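Side-chain contacts in TOG array regulator of axonemal microtubules protein 1 (Mus musculus, PDB 5DN7), which promotes microtubule polymerization through its HEAT-repeat TOG regions, takes part in ciliogenesis, and is required for proper modification of ciliary microtubules and control of cilium length: residues 59-64 against 102-107; 73-78 against 84-89; 133-138 against 171-176; 202-207 against 249-254; 223-228 against 236-241. All coordinates share one frame; numbering follows the deposited sequence.

Contact 1. Residues 59-64 against 102-107; sequences TPHASL and QQFLGP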
# COMPACT_ATOMS: atom_id res chain seq x y z
N THR A 59 -19.48 15.95 9.01
CA THR A 59 -19.53 14.87 9.98
C THR A 59 -18.51 15.09 11.07
O THR A 59 -17.34 15.33 10.80
CB THR A 59 -19.25 13.51 9.31
OG1 THR A 59 -20.08 13.37 8.15
CG2 THR A 59 -19.52 12.37 10.27
N PRO A 60 -18.95 15.02 12.33
CA PRO A 60 -18.03 15.09 13.46
C PRO A 60 -16.96 14.00 13.42
O PRO A 60 -17.23 12.85 13.06
CB PRO A 60 -18.94 14.93 14.68
CG PRO A 60 -20.26 14.49 14.16
CD PRO A 60 -20.36 15.00 12.76
N HIS A 61 -15.75 14.38 13.83
CA HIS A 61 -14.60 13.50 13.89
C HIS A 61 -14.87 12.15 14.55
O HIS A 61 -14.49 11.10 14.01
CB HIS A 61 -13.46 14.21 14.63
CG HIS A 61 -12.25 13.36 14.83
ND1 HIS A 61 -11.26 13.24 13.88
CD2 HIS A 61 -11.88 12.57 15.87
CE1 HIS A 61 -10.33 12.41 14.33
NE2 HIS A 61 -10.67 12.00 15.53
N ALA A 62 -15.54 12.17 15.70
CA ALA A 62 -15.83 10.96 16.47
C ALA A 62 -16.64 9.95 15.66
O ALA A 62 -16.36 8.73 15.69
CB ALA A 62 -16.58 11.33 17.75
N SER A 63 -17.63 10.45 14.93
CA SER A 63 -18.44 9.61 14.07
C SER A 63 -17.61 9.00 12.93
O SER A 63 -17.72 7.81 12.68
CB SER A 63 -19.62 10.40 13.50
OG SER A 63 -20.65 10.53 14.47
N LEU A 64 -16.78 9.80 12.27
CA LEU A 64 -15.89 9.28 11.22
C LEU A 64 -14.96 8.18 11.75
O LEU A 64 -14.70 7.18 11.05
CB LEU A 64 -15.06 10.41 10.61
CG LEU A 64 -15.83 11.39 9.73
CD1 LEU A 64 -14.94 12.53 9.26
CD2 LEU A 64 -16.44 10.65 8.55
N GLN A 102 -5.85 13.19 5.95
CA GLN A 102 -4.61 13.35 6.68
C GLN A 102 -4.89 12.99 8.13
O GLN A 102 -4.07 12.37 8.80
CB GLN A 102 -4.10 14.79 6.58
CG GLN A 102 -2.72 15.00 7.16
CD GLN A 102 -1.96 16.12 6.47
OE1 GLN A 102 -1.73 16.08 5.26
NE2 GLN A 102 -1.56 17.13 7.24
N GLN A 103 -6.07 13.39 8.60
CA GLN A 103 -6.47 13.08 9.94
C GLN A 103 -6.59 11.60 10.11
O GLN A 103 -6.47 11.10 11.20
CB GLN A 103 -7.81 13.74 10.26
CG GLN A 103 -8.32 13.42 11.64
CD GLN A 103 -7.34 13.85 12.73
OE1 GLN A 103 -7.06 14.99 12.87
NE2 GLN A 103 -6.81 12.90 13.47
N PHE A 104 -6.86 10.85 9.04
CA PHE A 104 -7.03 9.42 9.34
C PHE A 104 -6.00 8.50 8.69
O PHE A 104 -6.29 7.32 8.41
CB PHE A 104 -8.43 8.98 8.92
CG PHE A 104 -9.52 9.75 9.57
CD1 PHE A 104 -9.94 9.42 10.85
CD2 PHE A 104 -10.12 10.81 8.92
CE1 PHE A 104 -10.94 10.14 11.46
CE2 PHE A 104 -11.11 11.54 9.53
CZ PHE A 104 -11.53 11.19 10.80
N LEU A 105 -4.80 9.02 8.46
CA LEU A 105 -3.78 8.30 7.72
C LEU A 105 -3.42 6.94 8.34
O LEU A 105 -3.28 5.91 7.64
CB LEU A 105 -2.54 9.16 7.62
CG LEU A 105 -1.49 8.73 6.61
CD1 LEU A 105 -2.15 8.66 5.24
CD2 LEU A 105 -0.32 9.70 6.64
N GLY A 106 -3.28 6.94 9.66
CA GLY A 106 -2.90 5.76 10.42
C GLY A 106 -3.89 4.62 10.32
O GLY A 106 -3.52 3.51 9.90
N PRO A 107 -5.15 4.86 10.74
CA PRO A 107 -6.25 3.91 10.58
C PRO A 107 -6.44 3.41 9.14
O PRO A 107 -6.57 2.21 8.94
CB PRO A 107 -7.47 4.72 11.04
CG PRO A 107 -6.94 5.62 12.05
CD PRO A 107 -5.54 5.99 11.60
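Gln103 leans across the ring of its own neighbour, Phe104, to meet the edge of His61, and with this the first turn of helix 61-74 faces the residues that lead into helix 105-114. From its CB, which points toward 59-64, the chain runs on with CG anti to the backbone N (chi1 178°). That places CG 3.9 Å above the centre of the Phe104 ring and, at the same time, 3.5 Å from His61 CE1, in the imidazole plane. A bend at the next torsion then brings Gln103 CD to 3.7 Å from His61 CE1. At the tip, Gln103 NE2 passes this same His61 CE1, also at 3.7 Å, with the amide turned 88° from the imidazole; the approach is van der Waals in kind.

The two helices are the opening helices of consecutive predicted HEAT repeats, and their side-by-side packing is what builds the TOG solenoid. Phe104 fills the seam, reaching Val65 and Ile68 further along helix 61-74.

Its ring lies nearly parallel to that of His61, the planes 14° apart, but the two are slid so far that they barely overlap, with centroids 5.3 Å apart. His61 ND1 approaches Phe104 CZ to 3.7 Å. Phe104 CZ also presses on Leu64 CB at 3.6 Å, where the two side chains cross at about a right angle. Replacing Phe104 by an alanine would probably open a gap beside Leu64 and leave Gln103 CG without the ring it rests on. Leu64 CD1 lies farther along the ring, 4.0 Å from Phe104 CE2.

Contact 2. Residues 73-78 against 84-89; sequences NLLDDS and HGTLQV
Thr86 fits against both Leu74 and Leu75, joining the two helices of one predicted HEAT repeat close to the turn that links them. Helix 61-74 gives way to a type I turn from Leu74 to Asp77, and helix 80-97 then runs back alongside. Turns within repeats are the part of related TOG domains that faces tubulin, so this contact probably underlies such a surface.

The apolar contacts centre on Leu75. Its CD2 lies 3.7 Å from Thr86 CG2, the methyl that stands anti to the threonine backbone N (chi1 of OG1 -56°). The same Leu75 methyl also reaches Leu87 CG at 3.8 Å, so that it sits between two successive residues of the facing helix. Val83, one turn earlier, touches Leu75 as well.

Polar atoms take another course. The Thr86 hydroxyl is hydrogen-bonded to Val82 O in its own helix, although OG1 also packs against Leu74. In the turn, Asp77 uses one carboxylate oxygen on Asn79 N and the other in a salt bridge to Arg40 of helix 40-52.

Leu74 and Thr86 cross at about a right angle, and there Leu74 CB comes to 3.4 Å from Thr86 OG1.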
# COMPACT_ATOMS: atom_id res chain seq x y z
N ASN A 73 -13.40 -3.57 10.91
CA ASN A 73 -13.94 -4.84 11.27
C ASN A 73 -14.47 -5.65 10.10
O ASN A 73 -14.32 -6.82 10.07
CB ASN A 73 -14.92 -4.72 12.42
CG ASN A 73 -14.24 -4.31 13.70
OD1 ASN A 73 -14.71 -3.43 14.38
ND2 ASN A 73 -13.13 -4.92 14.03
N LEU A 74 -15.10 -4.99 9.16
CA LEU A 74 -15.64 -5.68 8.00
C LEU A 74 -14.55 -6.34 7.15
O LEU A 74 -14.79 -7.33 6.47
CB LEU A 74 -16.46 -4.71 7.15
CG LEU A 74 -17.76 -4.24 7.80
CD1 LEU A 74 -18.47 -3.21 6.93
CD2 LEU A 74 -18.67 -5.44 8.04
N LEU A 75 -13.34 -5.79 7.20
CA LEU A 75 -12.22 -6.37 6.46
C LEU A 75 -11.73 -7.67 7.09
O LEU A 75 -10.85 -8.33 6.55
CB LEU A 75 -11.07 -5.37 6.35
CG LEU A 75 -11.39 -4.10 5.57
CD1 LEU A 75 -10.22 -3.16 5.65
CD2 LEU A 75 -11.73 -4.42 4.11
N ASP A 76 -12.28 -8.03 8.24
CA ASP A 76 -11.97 -9.31 8.88
C ASP A 76 -12.83 -10.46 8.36
O ASP A 76 -12.61 -11.61 8.73
CB ASP A 76 -12.15 -9.23 10.39
CG ASP A 76 -11.05 -8.47 11.06
OD1 ASP A 76 -9.86 -8.70 10.71
OD2 ASP A 76 -11.36 -7.63 11.94
N ASP A 77 -13.80 -10.13 7.52
CA ASP A 77 -14.70 -11.14 6.98
C ASP A 77 -13.95 -12.28 6.29
O ASP A 77 -12.96 -12.04 5.61
CB ASP A 77 -15.67 -10.51 5.99
CG ASP A 77 -17.01 -11.19 6.00
OD1 ASP A 77 -17.15 -12.27 5.37
OD2 ASP A 77 -17.92 -10.64 6.64
N SER A 78 -14.44 -13.50 6.48
CA SER A 78 -13.86 -14.67 5.80
C SER A 78 -14.19 -14.67 4.33
O SER A 78 -13.49 -15.28 3.53
CB SER A 78 -14.33 -15.98 6.43
OG SER A 78 -13.83 -16.13 7.75
N HIS A 84 -13.84 -7.16 -0.41
CA HIS A 84 -13.75 -6.37 -1.63
C HIS A 84 -14.70 -5.18 -1.60
O HIS A 84 -14.29 -4.03 -1.85
CB HIS A 84 -14.02 -7.24 -2.87
CG HIS A 84 -14.08 -6.46 -4.15
ND1 HIS A 84 -15.27 -6.11 -4.76
CD2 HIS A 84 -13.10 -5.92 -4.91
CE1 HIS A 84 -15.02 -5.40 -5.84
NE2 HIS A 84 -13.71 -5.27 -5.96
N GLY A 85 -15.96 -5.45 -1.27
CA GLY A 85 -16.95 -4.39 -1.18
C GLY A 85 -16.61 -3.34 -0.12
O GLY A 85 -16.80 -2.13 -0.31
N THR A 86 -16.09 -3.80 1.02
CA THR A 86 -15.71 -2.89 2.08
C THR A 86 -14.56 -2.00 1.60
O THR A 86 -14.60 -0.81 1.80
CB THR A 86 -15.29 -3.63 3.34
OG1 THR A 86 -16.35 -4.50 3.77
CG2 THR A 86 -14.95 -2.65 4.45
N LEU A 87 -13.57 -2.59 0.94
CA LEU A 87 -12.46 -1.83 0.35
C LEU A 87 -12.96 -0.79 -0.63
O LEU A 87 -12.43 0.32 -0.68
CB LEU A 87 -11.46 -2.75 -0.34
CG LEU A 87 -10.54 -3.51 0.61
CD1 LEU A 87 -9.68 -4.51 -0.14
CD2 LEU A 87 -9.67 -2.49 1.36
N GLN A 88 -13.99 -1.12 -1.40
CA GLN A 88 -14.60 -0.11 -2.26
C GLN A 88 -15.23 1.04 -1.46
O GLN A 88 -15.10 2.23 -1.81
CB GLN A 88 -15.65 -0.76 -3.15
CG GLN A 88 -15.04 -1.56 -4.26
CD GLN A 88 -16.08 -2.05 -5.20
OE1 GLN A 88 -17.03 -2.71 -4.79
NE2 GLN A 88 -15.93 -1.71 -6.48
N VAL A 89 -15.92 0.68 -0.38
CA VAL A 89 -16.47 1.72 0.50
C VAL A 89 -15.36 2.62 1.09
O VAL A 89 -15.49 3.83 1.13
CB VAL A 89 -17.29 1.09 1.63
CG1 VAL A 89 -17.53 2.11 2.73
CG2 VAL A 89 -18.60 0.55 1.06

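Contact 3. Residues 133-138 against 171-176; sequences KLMKEV and LTYPSE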
# COMPACT_ATOMS: atom_id res chain seq x y z
N LYS A 133 -4.21 7.08 -3.82
CA LYS A 133 -4.92 8.27 -3.34
C LYS A 133 -4.21 8.89 -2.11
O LYS A 133 -3.96 10.11 -2.06
CB LYS A 133 -6.37 7.93 -3.01
CG LYS A 133 -7.26 9.15 -2.85
CD LYS A 133 -7.28 9.96 -4.15
CE LYS A 133 -8.16 11.19 -4.08
NZ LYS A 133 -8.57 11.59 -5.48
N LEU A 134 -3.86 8.03 -1.15
CA LEU A 134 -3.15 8.47 0.04
C LEU A 134 -1.89 9.23 -0.34
O LEU A 134 -1.64 10.32 0.15
CB LEU A 134 -2.78 7.30 0.95
CG LEU A 134 -3.90 6.57 1.71
CD1 LEU A 134 -3.30 5.51 2.63
CD2 LEU A 134 -4.79 7.53 2.50
N MET A 135 -1.09 8.65 -1.24
CA MET A 135 0.15 9.31 -1.65
C MET A 135 -0.11 10.65 -2.31
O MET A 135 0.66 11.59 -2.15
CB MET A 135 0.94 8.45 -2.60
CG MET A 135 1.51 7.24 -1.94
SD MET A 135 2.24 6.17 -3.16
CE MET A 135 2.64 4.86 -2.02
N LYS A 136 -1.18 10.71 -3.09
CA LYS A 136 -1.56 11.94 -3.75
C LYS A 136 -1.90 13.03 -2.72
O LYS A 136 -1.59 14.19 -2.92
CB LYS A 136 -2.76 11.72 -4.67
CG LYS A 136 -3.12 12.94 -5.50
CD LYS A 136 -4.62 12.99 -5.81
CE LYS A 136 -5.13 11.65 -6.31
NZ LYS A 136 -4.33 11.10 -7.45
N GLU A 137 -2.53 12.63 -1.62
CA GLU A 137 -3.04 13.60 -0.65
C GLU A 137 -2.01 14.05 0.39
O GLU A 137 -1.93 15.24 0.70
CB GLU A 137 -4.28 13.03 0.05
CG GLU A 137 -5.51 12.93 -0.85
CD GLU A 137 -5.95 14.30 -1.39
OE1 GLU A 137 -6.17 14.42 -2.61
OE2 GLU A 137 -6.05 15.26 -0.58
N VAL A 138 -1.21 13.13 0.93
CA VAL A 138 -0.23 13.52 1.95
C VAL A 138 1.22 13.34 1.51
O VAL A 138 2.15 13.51 2.30
CB VAL A 138 -0.48 12.74 3.26
CG1 VAL A 138 -1.97 12.68 3.54
CG2 VAL A 138 0.11 11.32 3.21
N LEU A 171 7.85 4.96 -9.10
CA LEU A 171 7.56 5.12 -10.52
C LEU A 171 6.45 6.16 -10.79
O LEU A 171 6.22 6.54 -11.93
CB LEU A 171 7.16 3.77 -11.15
CG LEU A 171 8.19 2.65 -11.31
CD1 LEU A 171 7.53 1.34 -11.73
CD2 LEU A 171 9.24 3.05 -12.34
N THR A 172 5.75 6.59 -9.76
CA THR A 172 4.67 7.55 -9.95
C THR A 172 5.10 9.01 -9.64
O THR A 172 4.56 9.96 -10.21
CB THR A 172 3.47 7.18 -9.05
OG1 THR A 172 3.05 5.85 -9.39
CG2 THR A 172 2.30 8.15 -9.23
N TYR A 173 6.09 9.16 -8.77
CA TYR A 173 6.50 10.46 -8.25
C TYR A 173 7.96 10.74 -8.57
O TYR A 173 8.77 9.82 -8.60
CB TYR A 173 6.25 10.51 -6.73
CG TYR A 173 4.79 10.50 -6.41
CD1 TYR A 173 4.04 11.66 -6.52
CD2 TYR A 173 4.13 9.32 -6.03
CE1 TYR A 173 2.69 11.67 -6.25
CE2 TYR A 173 2.76 9.32 -5.78
CZ TYR A 173 2.05 10.51 -5.88
OH TYR A 173 0.70 10.57 -5.63
N PRO A 174 8.30 12.03 -8.79
CA PRO A 174 9.70 12.40 -9.09
C PRO A 174 10.67 12.10 -7.94
O PRO A 174 10.25 12.01 -6.79
CB PRO A 174 9.61 13.92 -9.36
CG PRO A 174 8.38 14.37 -8.65
CD PRO A 174 7.42 13.20 -8.69
N SER A 175 11.95 11.97 -8.25
CA SER A 175 12.99 11.64 -7.28
C SER A 175 13.02 12.55 -6.05
O SER A 175 13.30 12.08 -4.93
CB SER A 175 14.36 11.71 -7.95
OG SER A 175 14.58 10.57 -8.76
N GLU A 176 12.75 13.83 -6.24
CA GLU A 176 12.92 14.79 -5.16
C GLU A 176 11.80 14.71 -4.14
O GLU A 176 11.90 15.31 -3.09
CB GLU A 176 13.04 16.22 -5.71
CG GLU A 176 11.77 16.79 -6.29
CD GLU A 176 11.64 16.55 -7.78
OE1 GLU A 176 12.41 15.70 -8.33
OE2 GLU A 176 10.78 17.23 -8.40
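Tyr173 drives its hydroxyl end against the backbone of helix 121-138, where Met135 and Lys136 receive it. The tyrosine follows helix 156-172, in the connection to the next helix.

The apolar part of the contact belongs chiefly to Met135. Its CB lies 3.8 Å from Tyr173 CE2, and the two side chains meet at a slant. Within the tyrosine's own segment, Thr172 CG2 lies over one ring face, 3.6 Å above the plane and toward the rim.

A sulfur-aromatic contact adds to this. With CG anti to the carbonyl carbon (chi1 -69°) and the chain extended beyond it, Met135 carries SD to 5.4 Å from the centroid of the Tyr173 ring, 71° off the ring normal. The Met135 side chain also touches Ile165 and Ser169 of helix 156-172.

Among polar atoms, Tyr173 OH comes within 3.2 Å of Lys136 N, but the angle is too poor for a hydrogen bond. Lys136 CB packs beside the hydroxyl, 3.8 Å from Tyr173 OH. A serine in place of Tyr173 would probably leave Met135 CB and SD without their aromatic partner and open a gap beside Pro140, which the ring also touches.

Helices 121-138 and 156-172 are the second helices of successive predicted HEAT repeats, and an aromatic bridging their ends in this way is part of the repeat-to-repeat stacking of a HEAT solenoid.

Contact 4. Residues 202-207 against 249-254; sequences ALEAFA and TLPRLT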
# COMPACT_ATOMS: atom_id res chain seq x y z
N ALA A 202 12.49 -6.67 -3.86
CA ALA A 202 13.48 -5.72 -3.34
C ALA A 202 14.57 -5.41 -4.37
O ALA A 202 15.05 -4.29 -4.41
CB ALA A 202 14.11 -6.25 -2.05
N LEU A 203 14.97 -6.39 -5.17
CA LEU A 203 15.93 -6.13 -6.23
C LEU A 203 15.32 -5.20 -7.29
O LEU A 203 15.97 -4.25 -7.74
CB LEU A 203 16.40 -7.45 -6.86
CG LEU A 203 17.25 -8.31 -5.90
CD1 LEU A 203 17.31 -9.77 -6.35
CD2 LEU A 203 18.67 -7.75 -5.72
N GLU A 204 14.06 -5.43 -7.67
CA GLU A 204 13.41 -4.47 -8.58
C GLU A 204 13.37 -3.06 -7.99
O GLU A 204 13.64 -2.05 -8.69
CB GLU A 204 11.99 -4.90 -8.92
CG GLU A 204 11.92 -6.16 -9.77
CD GLU A 204 12.49 -5.98 -11.18
OE1 GLU A 204 11.86 -5.29 -12.03
OE2 GLU A 204 13.57 -6.55 -11.46
N ALA A 205 13.04 -2.99 -6.70
CA ALA A 205 13.00 -1.71 -6.03
C ALA A 205 14.37 -1.06 -6.08
O ALA A 205 14.47 0.13 -6.34
CB ALA A 205 12.52 -1.83 -4.59
N PHE A 206 15.43 -1.84 -5.87
CA PHE A 206 16.77 -1.27 -5.91
C PHE A 206 17.15 -0.80 -7.32
O PHE A 206 17.84 0.21 -7.46
CB PHE A 206 17.80 -2.27 -5.34
CG PHE A 206 18.16 -1.98 -3.87
CD1 PHE A 206 17.19 -2.04 -2.88
CD2 PHE A 206 19.45 -1.58 -3.52
CE1 PHE A 206 17.50 -1.73 -1.54
CE2 PHE A 206 19.76 -1.26 -2.18
CZ PHE A 206 18.79 -1.35 -1.20
N ALA A 207 16.68 -1.48 -8.36
CA ALA A 207 16.89 -0.99 -9.72
C ALA A 207 16.25 0.39 -9.90
O ALA A 207 16.88 1.33 -10.45
CB ALA A 207 16.33 -1.97 -10.77
N THR A 249 17.19 -2.26 -17.24
CA THR A 249 15.78 -2.30 -17.57
C THR A 249 14.99 -2.17 -16.28
O THR A 249 15.39 -2.66 -15.24
CB THR A 249 15.38 -3.60 -18.34
OG1 THR A 249 13.96 -3.63 -18.55
CG2 THR A 249 15.83 -4.85 -17.58
N LEU A 250 13.88 -1.47 -16.34
CA LEU A 250 13.16 -1.12 -15.13
C LEU A 250 11.78 -1.74 -15.14
O LEU A 250 11.25 -1.99 -16.21
CB LEU A 250 13.06 0.40 -15.00
CG LEU A 250 14.38 1.15 -14.78
CD1 LEU A 250 14.16 2.61 -15.07
CD2 LEU A 250 14.88 0.93 -13.35
N PRO A 251 11.19 -1.96 -13.95
CA PRO A 251 9.79 -2.39 -13.93
C PRO A 251 8.91 -1.23 -14.40
O PRO A 251 9.42 -0.12 -14.56
CB PRO A 251 9.55 -2.71 -12.45
CG PRO A 251 10.43 -1.71 -11.75
CD PRO A 251 11.69 -1.68 -12.59
N ARG A 252 7.63 -1.47 -14.63
CA ARG A 252 6.71 -0.43 -15.08
C ARG A 252 5.41 -0.64 -14.37
O ARG A 252 5.22 -1.69 -13.73
CB ARG A 252 6.49 -0.49 -16.61
CG ARG A 252 5.83 -1.81 -17.08
CD ARG A 252 5.55 -1.80 -18.59
NE ARG A 252 4.65 -0.71 -18.97
CZ ARG A 252 3.33 -0.78 -18.91
NH1 ARG A 252 2.75 -1.89 -18.49
NH2 ARG A 252 2.59 0.26 -19.29
N LEU A 253 4.51 0.32 -14.52
CA LEU A 253 3.19 0.24 -13.92
C LEU A 253 2.13 -0.05 -14.95
O LEU A 253 2.10 0.57 -16.00
CB LEU A 253 2.84 1.55 -13.21
CG LEU A 253 3.62 1.93 -11.96
CD1 LEU A 253 3.03 3.20 -11.41
CD2 LEU A 253 3.55 0.81 -10.94
N THR A 254 1.22 -0.97 -14.64
CA THR A 254 0.03 -1.14 -15.45
C THR A 254 -0.91 0.03 -15.21
O THR A 254 -0.69 0.84 -14.33
CB THR A 254 -0.71 -2.43 -15.14
OG1 THR A 254 -1.40 -2.28 -13.89
CG2 THR A 254 0.27 -3.59 -15.07
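Two successive torsions of about the same size, chi1 -68° and chi2 -66°, fold the Glu204 side chain back so that its carboxylate meets the ring of Pro251. In Leu250, CG stands anti to the carbonyl carbon (chi1 -66°), and this turns its CD2 methyl onto the helix backbone at Ala207. The contact lays the chain that follows helix 237-246 across helix 196-213, the second helix of a predicted HEAT repeat; that chain goes on into a small antiparallel pair of strands, 252-253 with 259-260, built onto the side of the solenoid.

Glu204 OE1 packs against the proline ring, 3.5 Å from Pro251 CB and 3.7 Å from Pro251 CD, with the two side chains sliding past each other in opposite directions. The carboxylate is buried but well paired: OE2 forms a salt bridge with Arg244, while OE1 accepts a hydrogen bond from Ala262 N. Such partners would be expected to keep the glutamate ionised. Arg244 also donates to Thr249 O, so one guanidinium group ties the glutamate to the start of the crossing segment.

Beyond the carboxylate, Pro251 rests on Ile167 of helix 156-172 and on Val259 of the facing strand, which places it where helix, helix and strand converge.

At Leu250 the partner is largely backbone: CD2 comes to 3.5 Å from Ala207 O, whereas the nearest side-chain approach, from Leu250 CD2 to Ala207 CB, is 4.1 Å.

Contact 5. Residues 223-228 against 236-241; sequences KAVDTV and GVMNAV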
# COMPACT_ATOMS: atom_id res chain seq x y z
N LYS A 223 26.17 0.97 0.30
CA LYS A 223 26.20 1.10 1.72
C LYS A 223 24.96 0.47 2.34
O LYS A 223 25.06 -0.19 3.34
CB LYS A 223 26.30 2.56 2.14
CG LYS A 223 27.53 3.24 1.56
CD LYS A 223 27.97 4.46 2.33
CE LYS A 223 27.98 5.70 1.48
NZ LYS A 223 27.24 6.79 2.16
N ALA A 224 23.80 0.70 1.75
CA ALA A 224 22.57 0.06 2.19
C ALA A 224 22.72 -1.47 2.19
O ALA A 224 22.34 -2.12 3.16
CB ALA A 224 21.40 0.47 1.31
N VAL A 225 23.28 -2.03 1.12
CA VAL A 225 23.52 -3.46 1.06
C VAL A 225 24.49 -3.87 2.18
O VAL A 225 24.38 -4.95 2.76
CB VAL A 225 24.08 -3.91 -0.31
CG1 VAL A 225 24.47 -5.40 -0.30
CG2 VAL A 225 23.08 -3.60 -1.46
N ASP A 226 25.45 -2.99 2.49
CA ASP A 226 26.40 -3.32 3.54
C ASP A 226 25.72 -3.47 4.89
O ASP A 226 26.12 -4.30 5.68
CB ASP A 226 27.51 -2.27 3.65
CG ASP A 226 28.60 -2.48 2.63
OD1 ASP A 226 28.75 -3.63 2.15
OD2 ASP A 226 29.29 -1.50 2.30
N THR A 227 24.69 -2.66 5.15
CA THR A 227 23.98 -2.79 6.43
C THR A 227 23.22 -4.12 6.63
O THR A 227 22.75 -4.41 7.74
CB THR A 227 22.97 -1.63 6.63
OG1 THR A 227 21.83 -1.81 5.80
CG2 THR A 227 23.62 -0.30 6.34
N VAL A 228 23.08 -4.94 5.59
CA VAL A 228 22.34 -6.17 5.78
C VAL A 228 23.10 -7.43 5.37
O VAL A 228 22.58 -8.51 5.52
CB VAL A 228 20.99 -6.18 5.00
CG1 VAL A 228 20.12 -5.00 5.42
CG2 VAL A 228 21.23 -6.20 3.51
N GLY A 236 27.04 -12.12 -2.20
CA GLY A 236 25.78 -12.82 -2.36
C GLY A 236 24.68 -11.84 -2.71
O GLY A 236 24.19 -11.81 -3.85
N VAL A 237 24.30 -11.01 -1.74
CA VAL A 237 23.33 -9.95 -1.97
C VAL A 237 23.97 -8.87 -2.80
O VAL A 237 23.35 -8.29 -3.67
CB VAL A 237 22.81 -9.36 -0.65
CG1 VAL A 237 22.10 -8.04 -0.87
CG2 VAL A 237 21.90 -10.35 0.02
N MET A 238 25.24 -8.61 -2.52
CA MET A 238 26.03 -7.69 -3.31
C MET A 238 26.05 -8.12 -4.78
O MET A 238 25.81 -7.31 -5.69
CB MET A 238 27.44 -7.61 -2.74
CG MET A 238 28.22 -6.40 -3.19
SD MET A 238 27.23 -4.90 -3.10
CE MET A 238 28.48 -3.69 -3.56
N ASN A 239 26.32 -9.40 -4.99
CA ASN A 239 26.39 -9.95 -6.35
C ASN A 239 25.06 -9.84 -7.10
O ASN A 239 25.04 -9.42 -8.25
CB ASN A 239 26.86 -11.42 -6.33
CG ASN A 239 28.36 -11.55 -6.08
OD1 ASN A 239 28.83 -12.58 -5.58
ND2 ASN A 239 29.12 -10.50 -6.40
N ALA A 240 23.98 -10.25 -6.46
CA ALA A 240 22.65 -10.13 -7.04
C ALA A 240 22.27 -8.66 -7.30
O ALA A 240 21.71 -8.35 -8.34
CB ALA A 240 21.62 -10.78 -6.13
N VAL A 241 22.57 -7.76 -6.38
CA VAL A 241 22.26 -6.34 -6.59
C VAL A 241 23.01 -5.81 -7.80
O VAL A 241 22.43 -5.14 -8.64
CB VAL A 241 22.60 -5.47 -5.35
CG1 VAL A 241 22.68 -4.01 -5.74
CG2 VAL A 241 21.55 -5.66 -4.25
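Thr227 OG1 donates a hydrogen bond of 2.7 Å to Ala224 O near the end of helix 219-226, on the turn from which Val225 reaches across to Val237, Met238 and Val241. The hydroxyl lies in the carbonyl plane, on a lone pair, with a C=O...OG1 angle of 140°.

Across the contact everything is apolar, and Val225 supplies both of its methyls. CG1 stands anti to the backbone N (chi1 174°) and goes to the first turn of helix 237-246, where it lies 3.6 Å from Val237 CG1 as the two valines slide past each other in opposite directions. Met238, bent at its second torsion, brings its sulfur in at about a right angle, with SD 4.0 Å from Val225 CG1. The other branch, Val225 CG2, meets Val241 CG2 tip to tip at 3.8 Å. Phe206 of helix 196-213 and Leu191 also touch Val225.

At the start of the facing helix, Val237 N is hydrogen-bonded to Glu229 OE2. Helices 219-226 and 237-246, the last two helices of the chain, pair here through these apolar side chains at the end of the helical TOG-domain solenoid.

The five contacts follow the TOG 2 solenoid along its length, contacts 1 and 5 having centres about 41 Å apart on opposite sides of the chain's centre. Contacts 1 and 2 share helix 61-74, with centres about 18 Å apart, and contact 2 falls within the stretch of chain that contact 1 spans. Contact 3 follows and touches contact 1 through Leu105 against Leu134 and Val138. Contact 4 comes next, about 16 Å from contact 3 between centres, with Leu171 and Thr172 meeting Leu253; it encloses contact 5, to which Leu203 and Phe206 pack. Packing within and between repeats, and of the later chain on the helices, thus runs along an elongated solenoid, consistent with its role in microtubule interaction.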